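Local coordinates for protein STE5 (Saccharomyces cerevisiae, PDB 3FZE) that serves as a scaffold in yeast pheromone signalling, its minimal scaffold domain co-catalysing phosphorylation of the MAP kinase Fus3 by Ste7, at residues S11-K16 / Y179-S184; V40-K45 / L183-H188; L54-V59 / H73-L78; N63-Y68 / P95-N100. All coordinates share one frame; numbering follows the deposited sequence.

Contact 1: residues S11-K16 / Y179-S184; sequences SLKREK and YSFGLS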
# COMPACT_ATOMS: atom_id res chain seq x y z
N SER A 11 6.57 12.30 6.97
CA SER A 11 7.82 12.44 6.23
C SER A 11 7.54 12.33 4.73
O SER A 11 8.03 13.12 3.93
CB SER A 11 8.82 11.38 6.67
OG SER A 11 10.06 11.54 5.99
N LEU A 12 6.74 11.33 4.35
CA LEU A 12 6.37 11.13 2.96
C LEU A 12 5.61 12.34 2.41
O LEU A 12 5.93 12.85 1.34
CB LEU A 12 5.52 9.87 2.81
CG LEU A 12 4.77 9.71 1.48
CD1 LEU A 12 5.76 9.39 0.37
CD2 LEU A 12 3.70 8.62 1.59
N LYS A 13 4.61 12.77 3.16
CA LYS A 13 3.80 13.91 2.77
C LYS A 13 4.69 15.13 2.55
O LYS A 13 4.52 15.89 1.59
CB LYS A 13 2.77 14.19 3.86
CG LYS A 13 2.29 15.62 3.95
CD LYS A 13 1.65 15.86 5.31
CE LYS A 13 0.87 17.16 5.35
NZ LYS A 13 -0.04 17.16 6.52
N ARG A 14 5.67 15.28 3.44
CA ARG A 14 6.61 16.40 3.40
C ARG A 14 7.28 16.49 2.04
O ARG A 14 7.49 17.59 1.51
CB ARG A 14 7.68 16.21 4.48
CG ARG A 14 8.01 17.45 5.29
CD ARG A 14 7.24 17.46 6.60
NE ARG A 14 7.83 18.39 7.56
CZ ARG A 14 7.43 18.50 8.82
NH1 ARG A 14 6.44 17.75 9.28
NH2 ARG A 14 8.03 19.37 9.63
N GLU A 15 7.61 15.33 1.46
CA GLU A 15 8.36 15.27 0.21
C GLU A 15 7.55 15.68 -1.01
O GLU A 15 8.06 15.69 -2.13
CB GLU A 15 8.91 13.86 0.00
CG GLU A 15 9.83 13.37 1.11
CD GLU A 15 10.45 12.03 0.80
OE1 GLU A 15 10.47 11.65 -0.39
OE2 GLU A 15 10.92 11.35 1.73
N LYS A 16 6.28 16.02 -0.80
CA LYS A 16 5.39 16.46 -1.87
C LYS A 16 5.49 15.58 -3.12
O LYS A 16 5.88 16.04 -4.20
CB LYS A 16 5.64 17.93 -2.21
CG LYS A 16 5.19 18.88 -1.11
CD LYS A 16 5.33 20.33 -1.51
CE LYS A 16 4.88 21.24 -0.38
NZ LYS A 16 4.94 22.69 -0.74
N TYR A 179 -5.89 11.16 6.09
CA TYR A 179 -6.09 12.40 6.83
C TYR A 179 -4.87 13.30 6.77
O TYR A 179 -5.00 14.52 6.77
CB TYR A 179 -6.56 12.13 8.27
CG TYR A 179 -8.05 11.92 8.35
CD1 TYR A 179 -8.64 10.76 7.82
CD2 TYR A 179 -8.88 12.88 8.91
CE1 TYR A 179 -10.01 10.58 7.87
CE2 TYR A 179 -10.25 12.70 8.97
CZ TYR A 179 -10.81 11.55 8.43
OH TYR A 179 -12.18 11.39 8.51
N SER A 180 -3.67 12.71 6.71
CA SER A 180 -2.45 13.51 6.60
C SER A 180 -2.47 14.33 5.32
O SER A 180 -1.88 15.41 5.25
CB SER A 180 -1.20 12.63 6.65
OG SER A 180 -1.03 12.05 7.93
N PHE A 181 -3.17 13.83 4.30
CA PHE A 181 -3.33 14.58 3.05
C PHE A 181 -4.59 15.46 3.01
O PHE A 181 -4.89 16.08 1.99
CB PHE A 181 -3.30 13.63 1.85
CG PHE A 181 -1.93 13.08 1.55
CD1 PHE A 181 -0.99 13.86 0.91
CD2 PHE A 181 -1.59 11.79 1.92
CE1 PHE A 181 0.27 13.37 0.63
CE2 PHE A 181 -0.32 11.29 1.65
CZ PHE A 181 0.61 12.08 1.00
N GLY A 182 -5.31 15.53 4.12
CA GLY A 182 -6.51 16.35 4.22
C GLY A 182 -7.72 15.74 3.54
O GLY A 182 -8.63 16.46 3.11
N LEU A 183 -7.75 14.42 3.44
CA LEU A 183 -8.89 13.74 2.85
C LEU A 183 -9.75 13.10 3.94
O LEU A 183 -9.31 12.96 5.08
CB LEU A 183 -8.41 12.69 1.84
CG LEU A 183 -7.48 13.25 0.76
CD1 LEU A 183 -6.73 12.14 0.04
CD2 LEU A 183 -8.24 14.13 -0.23
N SER A 184 -10.99 12.75 3.59
CA SER A 184 -11.86 11.99 4.49
C SER A 184 -12.76 11.07 3.67
O SER A 184 -12.66 11.05 2.45
CB SER A 184 -12.71 12.93 5.35
OG SER A 184 -13.87 13.35 4.65

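Contact 2: residues V40-K45 / L183-H188; sequences VYNSLK and LSFDEH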
# COMPACT_ATOMS: atom_id res chain seq x y z
N VAL A 40 -9.91 -0.10 3.32
CA VAL A 40 -9.06 -0.16 2.14
C VAL A 40 -9.76 0.49 0.93
O VAL A 40 -9.19 1.34 0.23
CB VAL A 40 -8.68 -1.62 1.81
CG1 VAL A 40 -8.01 -1.70 0.43
CG2 VAL A 40 -7.75 -2.16 2.88
N TYR A 41 -11.00 0.09 0.69
CA TYR A 41 -11.79 0.68 -0.38
C TYR A 41 -11.94 2.19 -0.21
O TYR A 41 -11.66 2.94 -1.14
CB TYR A 41 -13.17 0.01 -0.48
CG TYR A 41 -14.09 0.67 -1.48
CD1 TYR A 41 -13.84 0.60 -2.84
CD2 TYR A 41 -15.22 1.38 -1.05
CE1 TYR A 41 -14.68 1.22 -3.77
CE2 TYR A 41 -16.06 2.00 -1.97
CZ TYR A 41 -15.79 1.91 -3.33
OH TYR A 41 -16.62 2.52 -4.26
N ASN A 42 -12.39 2.62 0.96
CA ASN A 42 -12.64 4.04 1.17
C ASN A 42 -11.38 4.86 1.03
O ASN A 42 -11.41 5.97 0.53
CB ASN A 42 -13.27 4.29 2.54
CG ASN A 42 -14.70 3.82 2.62
OD1 ASN A 42 -15.37 3.66 1.60
ND2 ASN A 42 -15.18 3.60 3.84
N SER A 43 -10.26 4.31 1.49
CA SER A 43 -9.00 5.03 1.42
C SER A 43 -8.52 5.20 -0.01
O SER A 43 -8.13 6.29 -0.41
CB SER A 43 -7.93 4.34 2.26
OG SER A 43 -8.34 4.32 3.61
N LEU A 44 -8.54 4.12 -0.79
CA LEU A 44 -8.10 4.20 -2.17
C LEU A 44 -8.97 5.22 -2.92
O LEU A 44 -8.44 6.04 -3.68
CB LEU A 44 -8.11 2.83 -2.85
CG LEU A 44 -7.05 1.83 -2.38
CD1 LEU A 44 -7.24 0.48 -3.06
CD2 LEU A 44 -5.65 2.36 -2.66
N LYS A 45 -10.28 5.19 -2.71
CA LYS A 45 -11.15 6.17 -3.36
C LYS A 45 -10.80 7.60 -2.93
O LYS A 45 -10.68 8.50 -3.76
CB LYS A 45 -12.63 5.86 -3.07
CG LYS A 45 -13.13 4.57 -3.70
CD LYS A 45 -13.46 4.72 -5.17
CE LYS A 45 -14.70 5.58 -5.38
NZ LYS A 45 -15.18 5.54 -6.79
N LEU A 183 -7.75 14.42 3.44
CA LEU A 183 -8.89 13.74 2.85
C LEU A 183 -9.75 13.10 3.94
O LEU A 183 -9.31 12.96 5.08
CB LEU A 183 -8.41 12.69 1.84
CG LEU A 183 -7.48 13.25 0.76
CD1 LEU A 183 -6.73 12.14 0.04
CD2 LEU A 183 -8.24 14.13 -0.23
N SER A 184 -10.99 12.75 3.59
CA SER A 184 -11.86 11.99 4.49
C SER A 184 -12.76 11.07 3.67
O SER A 184 -12.66 11.05 2.45
CB SER A 184 -12.71 12.93 5.35
OG SER A 184 -13.87 13.35 4.65
N PHE A 185 -13.63 10.31 4.33
CA PHE A 185 -14.50 9.39 3.59
C PHE A 185 -15.95 9.88 3.48
O PHE A 185 -16.84 9.11 3.11
CB PHE A 185 -14.50 7.99 4.24
CG PHE A 185 -13.12 7.46 4.57
CD1 PHE A 185 -12.89 6.77 5.75
CD2 PHE A 185 -12.05 7.66 3.70
CE1 PHE A 185 -11.63 6.28 6.07
CE2 PHE A 185 -10.78 7.16 4.02
CZ PHE A 185 -10.57 6.47 5.20
N ASP A 186 -16.20 11.15 3.80
CA ASP A 186 -17.57 11.65 3.86
C ASP A 186 -18.21 11.87 2.49
O ASP A 186 -19.40 12.17 2.40
CB ASP A 186 -17.64 12.94 4.70
CG ASP A 186 -16.96 14.11 4.02
OD1 ASP A 186 -16.46 13.95 2.89
OD2 ASP A 186 -16.94 15.20 4.63
N GLU A 187 -17.42 11.73 1.43
CA GLU A 187 -17.92 11.89 0.07
C GLU A 187 -18.55 13.26 -0.16
O GLU A 187 -19.51 13.38 -0.91
CB GLU A 187 -18.92 10.79 -0.28
N HIS A 188 -18.01 14.29 0.49
CA HIS A 188 -18.42 15.66 0.19
C HIS A 188 -17.46 16.31 -0.80
O HIS A 188 -16.25 16.13 -0.73
CB HIS A 188 -18.53 16.50 1.46
CG HIS A 188 -18.88 17.93 1.20
ND1 HIS A 188 -20.16 18.34 0.90
CD2 HIS A 188 -18.11 19.05 1.17
CE1 HIS A 188 -20.17 19.65 0.71
NE2 HIS A 188 -18.94 20.11 0.87

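Contact 3: residues L54-V59 / H73-L78; sequences LQFCFV and HKIDSL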
# COMPACT_ATOMS: atom_id res chain seq x y z
N LEU A 54 -3.40 7.84 -9.18
CA LEU A 54 -3.08 6.87 -8.13
C LEU A 54 -2.94 5.44 -8.66
O LEU A 54 -3.84 4.94 -9.34
CB LEU A 54 -4.18 6.89 -7.06
CG LEU A 54 -3.91 6.09 -5.79
CD1 LEU A 54 -2.67 6.59 -5.06
CD2 LEU A 54 -5.15 6.14 -4.89
N GLN A 55 -1.83 4.79 -8.32
CA GLN A 55 -1.57 3.40 -8.70
C GLN A 55 -1.66 2.50 -7.48
O GLN A 55 -1.41 2.93 -6.36
CB GLN A 55 -0.17 3.26 -9.30
CG GLN A 55 0.07 4.17 -10.49
CD GLN A 55 -0.72 3.71 -11.69
OE1 GLN A 55 -0.54 2.59 -12.17
NE2 GLN A 55 -1.61 4.56 -12.17
N PHE A 56 -2.01 1.23 -7.71
CA PHE A 56 -2.10 0.28 -6.62
C PHE A 56 -1.62 -1.09 -7.09
O PHE A 56 -1.53 -1.36 -8.28
CB PHE A 56 -3.54 0.13 -6.13
CG PHE A 56 -4.42 -0.68 -7.06
CD1 PHE A 56 -4.64 -2.03 -6.81
CD2 PHE A 56 -4.96 -0.10 -8.19
CE1 PHE A 56 -5.43 -2.79 -7.67
CE2 PHE A 56 -5.75 -0.85 -9.07
CZ PHE A 56 -5.98 -2.19 -8.80
N CYS A 57 -1.33 -1.94 -6.12
CA CYS A 57 -1.09 -3.34 -6.37
C CYS A 57 -1.51 -4.12 -5.14
O CYS A 57 -1.12 -3.77 -4.03
CB CYS A 57 0.40 -3.56 -6.66
SG CYS A 57 0.80 -5.27 -7.09
N PHE A 58 -2.33 -5.14 -5.34
CA PHE A 58 -2.74 -6.05 -4.27
C PHE A 58 -1.96 -7.35 -4.39
O PHE A 58 -1.84 -7.90 -5.48
CB PHE A 58 -4.23 -6.36 -4.36
CG PHE A 58 -5.11 -5.27 -3.83
CD1 PHE A 58 -5.23 -5.06 -2.47
CD2 PHE A 58 -5.85 -4.48 -4.70
CE1 PHE A 58 -6.06 -4.05 -1.97
CE2 PHE A 58 -6.68 -3.47 -4.21
CZ PHE A 58 -6.77 -3.25 -2.85
N VAL A 59 -1.44 -7.83 -3.26
CA VAL A 59 -0.62 -9.04 -3.22
C VAL A 59 -1.16 -9.97 -2.14
O VAL A 59 -1.51 -9.51 -1.05
CB VAL A 59 0.84 -8.70 -2.92
CG1 VAL A 59 1.72 -9.96 -2.90
CG2 VAL A 59 1.36 -7.69 -3.93
N HIS A 73 -9.30 3.28 -12.55
CA HIS A 73 -9.66 2.28 -13.55
C HIS A 73 -10.27 1.00 -12.95
O HIS A 73 -11.27 0.49 -13.45
CB HIS A 73 -8.44 1.94 -14.41
CG HIS A 73 -8.70 0.89 -15.44
ND1 HIS A 73 -7.78 -0.07 -15.78
CD2 HIS A 73 -9.79 0.65 -16.22
CE1 HIS A 73 -8.28 -0.85 -16.72
NE2 HIS A 73 -9.49 -0.44 -17.00
N LYS A 74 -9.67 0.50 -11.88
CA LYS A 74 -10.03 -0.83 -11.40
C LYS A 74 -10.85 -0.87 -10.11
O LYS A 74 -11.60 -1.82 -9.89
CB LYS A 74 -8.78 -1.69 -11.28
CG LYS A 74 -8.17 -2.01 -12.65
CD LYS A 74 -7.03 -2.99 -12.57
CE LYS A 74 -6.64 -3.47 -13.95
NZ LYS A 74 -5.49 -4.43 -13.91
N ILE A 75 -10.71 0.14 -9.26
CA ILE A 75 -11.42 0.13 -7.98
C ILE A 75 -12.80 0.75 -8.13
O ILE A 75 -13.02 1.93 -7.83
CB ILE A 75 -10.61 0.76 -6.82
CG1 ILE A 75 -9.18 0.21 -6.81
CG2 ILE A 75 -11.30 0.54 -5.48
CD1 ILE A 75 -9.08 -1.31 -6.73
N ASP A 76 -13.72 -0.08 -8.61
CA ASP A 76 -15.07 0.32 -8.99
C ASP A 76 -16.01 0.38 -7.79
O ASP A 76 -16.80 1.31 -7.65
CB ASP A 76 -15.61 -0.68 -10.02
CG ASP A 76 -16.96 -0.28 -10.56
OD1 ASP A 76 -17.10 0.88 -11.02
OD2 ASP A 76 -17.89 -1.12 -10.53
N SER A 77 -15.92 -0.62 -6.93
CA SER A 77 -16.80 -0.73 -5.78
C SER A 77 -16.10 -1.55 -4.72
O SER A 77 -14.98 -2.01 -4.94
CB SER A 77 -18.10 -1.44 -6.18
OG SER A 77 -17.88 -2.83 -6.33
N LEU A 78 -16.75 -1.72 -3.58
CA LEU A 78 -16.20 -2.55 -2.51
C LEU A 78 -15.92 -3.96 -3.00
O LEU A 78 -14.92 -4.56 -2.61
CB LEU A 78 -17.15 -2.58 -1.31
CG LEU A 78 -16.68 -3.41 -0.11
CD1 LEU A 78 -15.34 -2.89 0.43
CD2 LEU A 78 -17.75 -3.40 0.98

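Contact 4: residues N63-Y68 / P95-N100; sequences NYVLDY and PIWLKN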
# COMPACT_ATOMS: atom_id res chain seq x y z
N ASN A 63 2.67 -13.91 -1.78
CA ASN A 63 3.40 -13.02 -2.69
C ASN A 63 2.95 -13.08 -4.16
O ASN A 63 3.69 -12.68 -5.06
CB ASN A 63 4.91 -13.21 -2.58
CG ASN A 63 5.67 -12.04 -3.17
OD1 ASN A 63 5.35 -10.88 -2.89
ND2 ASN A 63 6.68 -12.33 -4.00
N TYR A 64 1.73 -13.54 -4.38
CA TYR A 64 1.12 -13.50 -5.71
C TYR A 64 0.34 -12.22 -5.96
O TYR A 64 -0.45 -11.77 -5.13
CB TYR A 64 0.20 -14.69 -5.93
CG TYR A 64 0.96 -15.99 -5.99
CD1 TYR A 64 1.61 -16.38 -7.16
CD2 TYR A 64 1.06 -16.79 -4.87
CE1 TYR A 64 2.32 -17.56 -7.21
CE2 TYR A 64 1.77 -17.98 -4.92
CZ TYR A 64 2.40 -18.36 -6.09
OH TYR A 64 3.11 -19.54 -6.15
N VAL A 65 0.57 -11.64 -7.14
CA VAL A 65 -0.11 -10.41 -7.54
C VAL A 65 -1.55 -10.72 -7.88
O VAL A 65 -1.82 -11.58 -8.73
CB VAL A 65 0.56 -9.78 -8.78
CG1 VAL A 65 -0.24 -8.55 -9.26
CG2 VAL A 65 2.01 -9.40 -8.48
N LEU A 66 -2.47 -10.01 -7.24
CA LEU A 66 -3.90 -10.23 -7.44
C LEU A 66 -4.50 -9.24 -8.43
O LEU A 66 -5.34 -9.61 -9.26
CB LEU A 66 -4.64 -10.16 -6.10
CG LEU A 66 -4.14 -11.13 -5.03
CD1 LEU A 66 -4.99 -11.00 -3.77
CD2 LEU A 66 -4.16 -12.57 -5.53
N ASP A 67 -4.07 -7.99 -8.36
CA ASP A 67 -4.52 -7.00 -9.32
C ASP A 67 -3.65 -5.78 -9.11
O ASP A 67 -2.94 -5.68 -8.11
CB ASP A 67 -5.99 -6.65 -9.12
CG ASP A 67 -6.59 -5.96 -10.32
OD1 ASP A 67 -5.98 -6.02 -11.41
OD2 ASP A 67 -7.67 -5.34 -10.16
N TYR A 68 -3.67 -4.87 -10.08
CA TYR A 68 -2.77 -3.72 -10.04
C TYR A 68 -3.20 -2.74 -11.11
O TYR A 68 -3.99 -3.07 -11.99
CB TYR A 68 -1.34 -4.16 -10.34
CG TYR A 68 -1.20 -4.76 -11.71
CD1 TYR A 68 -1.02 -3.96 -12.82
CD2 TYR A 68 -1.30 -6.14 -11.89
CE1 TYR A 68 -0.92 -4.51 -14.08
CE2 TYR A 68 -1.20 -6.69 -13.13
CZ TYR A 68 -1.01 -5.88 -14.23
OH TYR A 68 -0.91 -6.46 -15.47
N PRO A 95 9.25 -5.52 -6.51
CA PRO A 95 9.22 -4.10 -6.88
C PRO A 95 9.62 -3.89 -8.34
O PRO A 95 8.97 -3.11 -9.03
CB PRO A 95 10.24 -3.48 -5.92
CG PRO A 95 10.17 -4.35 -4.71
CD PRO A 95 9.97 -5.75 -5.24
N ILE A 96 10.67 -4.56 -8.81
CA ILE A 96 11.07 -4.40 -10.21
C ILE A 96 9.97 -4.87 -11.16
O ILE A 96 9.72 -4.23 -12.18
CB ILE A 96 12.41 -5.11 -10.54
CG1 ILE A 96 12.83 -4.78 -11.98
CG2 ILE A 96 12.29 -6.61 -10.38
CD1 ILE A 96 12.88 -3.30 -12.26
N TRP A 97 9.30 -5.98 -10.83
CA TRP A 97 8.17 -6.41 -11.65
C TRP A 97 7.15 -5.28 -11.72
O TRP A 97 6.64 -4.95 -12.79
CB TRP A 97 7.50 -7.67 -11.09
CG TRP A 97 6.24 -7.97 -11.84
CD1 TRP A 97 6.12 -8.69 -13.00
CD2 TRP A 97 4.92 -7.51 -11.52
NE1 TRP A 97 4.81 -8.72 -13.41
CE2 TRP A 97 4.05 -8.01 -12.52
CE3 TRP A 97 4.39 -6.74 -10.48
CZ2 TRP A 97 2.68 -7.75 -12.51
CZ3 TRP A 97 3.02 -6.49 -10.47
CH2 TRP A 97 2.18 -6.99 -11.48
N LEU A 98 6.84 -4.68 -10.57
CA LEU A 98 5.85 -3.61 -10.52
C LEU A 98 6.29 -2.40 -11.34
O LEU A 98 5.49 -1.84 -12.10
CB LEU A 98 5.54 -3.21 -9.08
CG LEU A 98 4.39 -2.22 -8.89
CD1 LEU A 98 3.03 -2.84 -9.29
CD2 LEU A 98 4.35 -1.71 -7.44
N LYS A 99 7.55 -1.98 -11.20
CA LYS A 99 8.03 -0.84 -11.96
C LYS A 99 7.96 -1.11 -13.46
O LYS A 99 7.50 -0.26 -14.23
CB LYS A 99 9.46 -0.46 -11.55
CG LYS A 99 10.03 0.72 -12.33
CD LYS A 99 10.85 0.28 -13.54
CE LYS A 99 11.39 1.47 -14.32
NZ LYS A 99 12.57 1.10 -15.16
N ASN A 100 8.41 -2.29 -13.88
CA ASN A 100 8.36 -2.65 -15.30
C ASN A 100 6.93 -2.71 -15.86
O ASN A 100 6.69 -2.37 -17.02
CB ASN A 100 9.08 -3.98 -15.54
CG ASN A 100 10.60 -3.84 -15.47
OD1 ASN A 100 11.14 -2.76 -15.69
ND2 ASN A 100 11.28 -4.93 -15.14

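Contact 1: residues S11-K16 / Y179-S184
The C-terminal ends of two helices, 2-14 and 170-180, meet on the surface of this vWA-like alpha/beta/alpha domain, joined by Lys13 reaching across to Ser180 and Phe181. Helix 170-180 finishes in a Schellman motif: Gly182 takes a positive phi and its N bonds back to Tyr179 O at 2.9 Å, a turn that glycine makes without strain. Near such a helix end some carbonyls lose their partners in the next turn, and Ser180 O is taken up by a side chain instead. Lys13 suits that task. With CG anti to the backbone N (chi1 154°) and the chain extended beyond it, the lysine spans the gap and brings NZ to Ser180 O at 2.8 Å. The ammonium group lies in the carbonyl plane, with a C=O...NZ angle of 146°. Its positive charge at the C-terminal end of helix 170-180 would probably be favourable to the helix dipole. The carbonyl also meets the carbons behind the nitrogen, Lys13 CE lying 3.3 Å from Ser180 O. Ser180 is small enough to let the helices approach; its own OG bonds to Thr176 O, one turn back, and its side chain touches Ile9 and Leu10 of helix 2-14. Phe181 supplies the apolar half of the contact. Its ring reaches to the root of the lysine, which it meets obliquely, and packs edge-to-face with Phe51, so the aromatic is partly sheltered despite the surface position. The far end of that ring, Phe181 CZ, lies 4.1 Å from Lys13 CA and 4.2 Å from Lys13 CB.

Contact 2: residues V40-K45 / L183-H188
A phenylalanine in a tail without regular secondary structure makes the whole contact: Phe185 lays its ring against helix 35-50 and is met there by two polar residues, Asn42 and Ser43, through a methylene, a carbonyl oxygen and a hydroxyl. Phe185 CG is anti to its carbonyl carbon (chi1 -47°), which lays the ring back over the helix. Asn42 CB stands over one face, 3.8 Å from the ring centroid and 15° off its normal, a CH-pi contact somewhat offset toward the rim. The asparagine thus offers its methylene to the aromatic. Asn42 O, on the same side of the ring as CB, lies 3.6 Å from Phe185 CD2. Farther along, in one of the two conformers modelled for Ser43, its OG comes obliquely to 3.5 Å from Phe185 CZ and bonds to Val39 O one turn back in its own helix; a serine is compact enough to sit close beside CZ. Val39 and Ala46, also of helix 35-50, add apolar contacts to the phenylalanine, and Leu183 packs on Leu47 and Ile49 of the same helix. Beyond Phe185 the chain bends in an Asx turn, in which Asp186 OD1 accepts from His188 N at 2.9 Å; the nitrogen meets the oxygen from above the carboxylate plane. Aspartate suits such a bend because its short side chain can reach a backbone N two residues on. The arrangement is that of a C-terminal tail fastened by an aromatic anchor to an outer helix of a vWA-like alpha/beta/alpha fold.

Contact 3: residues L54-V59 / H73-L78
Strand 55-60 and the end of helix 71-74 face each other across a gap that side chains fill, the nearest CA atoms, those of Phe56 and Lys74, lying 9.3 Å apart on one side of the sheet of the vWA-like fold. Phe56 and Phe58, two residues apart on the strand, both direct their rings toward this side, as alternation in a beta strand requires. Phe56 CG sits between its backbone N and carbonyl carbon (chi1 76°), placing the ring where both partners reach it. Ile75 comes from the opposite direction and lays CD1 over one face, 4.1 Å from the centroid and 20° off the normal: a CH-pi contact. Lys74 crosses Phe56 at about a right angle, its CB at the ring edge, 3.8 Å from Phe56 CZ. In one of two modelled conformers, its extended chain carries NZ away to Tyr68 O and a salt bridge with Asp67. Ile75, the first residue past the helix, centres an inverse gamma turn and points its side chain toward the strand. Isoleucine suits this buried place: its terminal methyl is long enough to lie between the face of Phe56 and the edge of Phe58, Ile75 CD1 lying 4.1 Å from Phe58 CE2.

Contact 4: residues N63-Y68 / P95-N100
From Pro95 onward, helix 95-102 offers Trp97 as the main link to Val65 and Tyr68 of strand 65-68. Pro95 stands in the first turn, where a residue without an amide hydrogen is well tolerated, and its O accepts from Lys99 N at 2.8 Å. Trp97 follows, its CG anti to the backbone N (chi1 172°), which sends the indole out from the helix toward the strand. There its flat, wide ring system serves two partners in different ways. Val65 comes from the opposite direction and covers one face: CG2 lies 4.0 Å from the centroid of the six-membered ring, in a CH-pi contact, while the other branch, Val65 CG1, touches Trp97 CH2 at 3.6 Å. Tyr68 receives the edge of the indole on its own face, in a T-shaped pair with planes at 89° and centroids 5.2 Å apart. The point of closest approach is again CH2, 3.6 Å from Tyr68 CD2 and offset toward the rim of the tyrosine. Leu98, next along the helix, brings the end of its side chain toward the sheet and packs on Cys57 of strand 55-60, against which Tyr68 also rests. Helix 95-102 therefore lies over one face of the sheet near its edge, its tryptophan covering the outermost strand 65-68 and its leucine reaching the neighbouring strand 55-60.

In the fold
From the N terminus, helix 2-14 opens the longest loop, closed by contact 1 when the chain returns at 179-184. Helix 35-50 opens the next, which contact 2 closes at 183-188, just past contact 1; these two loops end on one stretch, sharing Leu183 and Ser184. Within both spans lie contacts 3 and 4, whose segments alternate along the chain and so cross: 54-59 pairs with 73-78, and 63-68 with 95-100. They also meet in space, since strands 55-60 and 65-68 are sheet neighbours. Contact 2 adjoins contact 3 where Tyr41 packs on Ser77. Together they tie the C-terminal segment 179-188 to two helices, and strands 65-68 and 55-60 to helices 95-102 and 71-74.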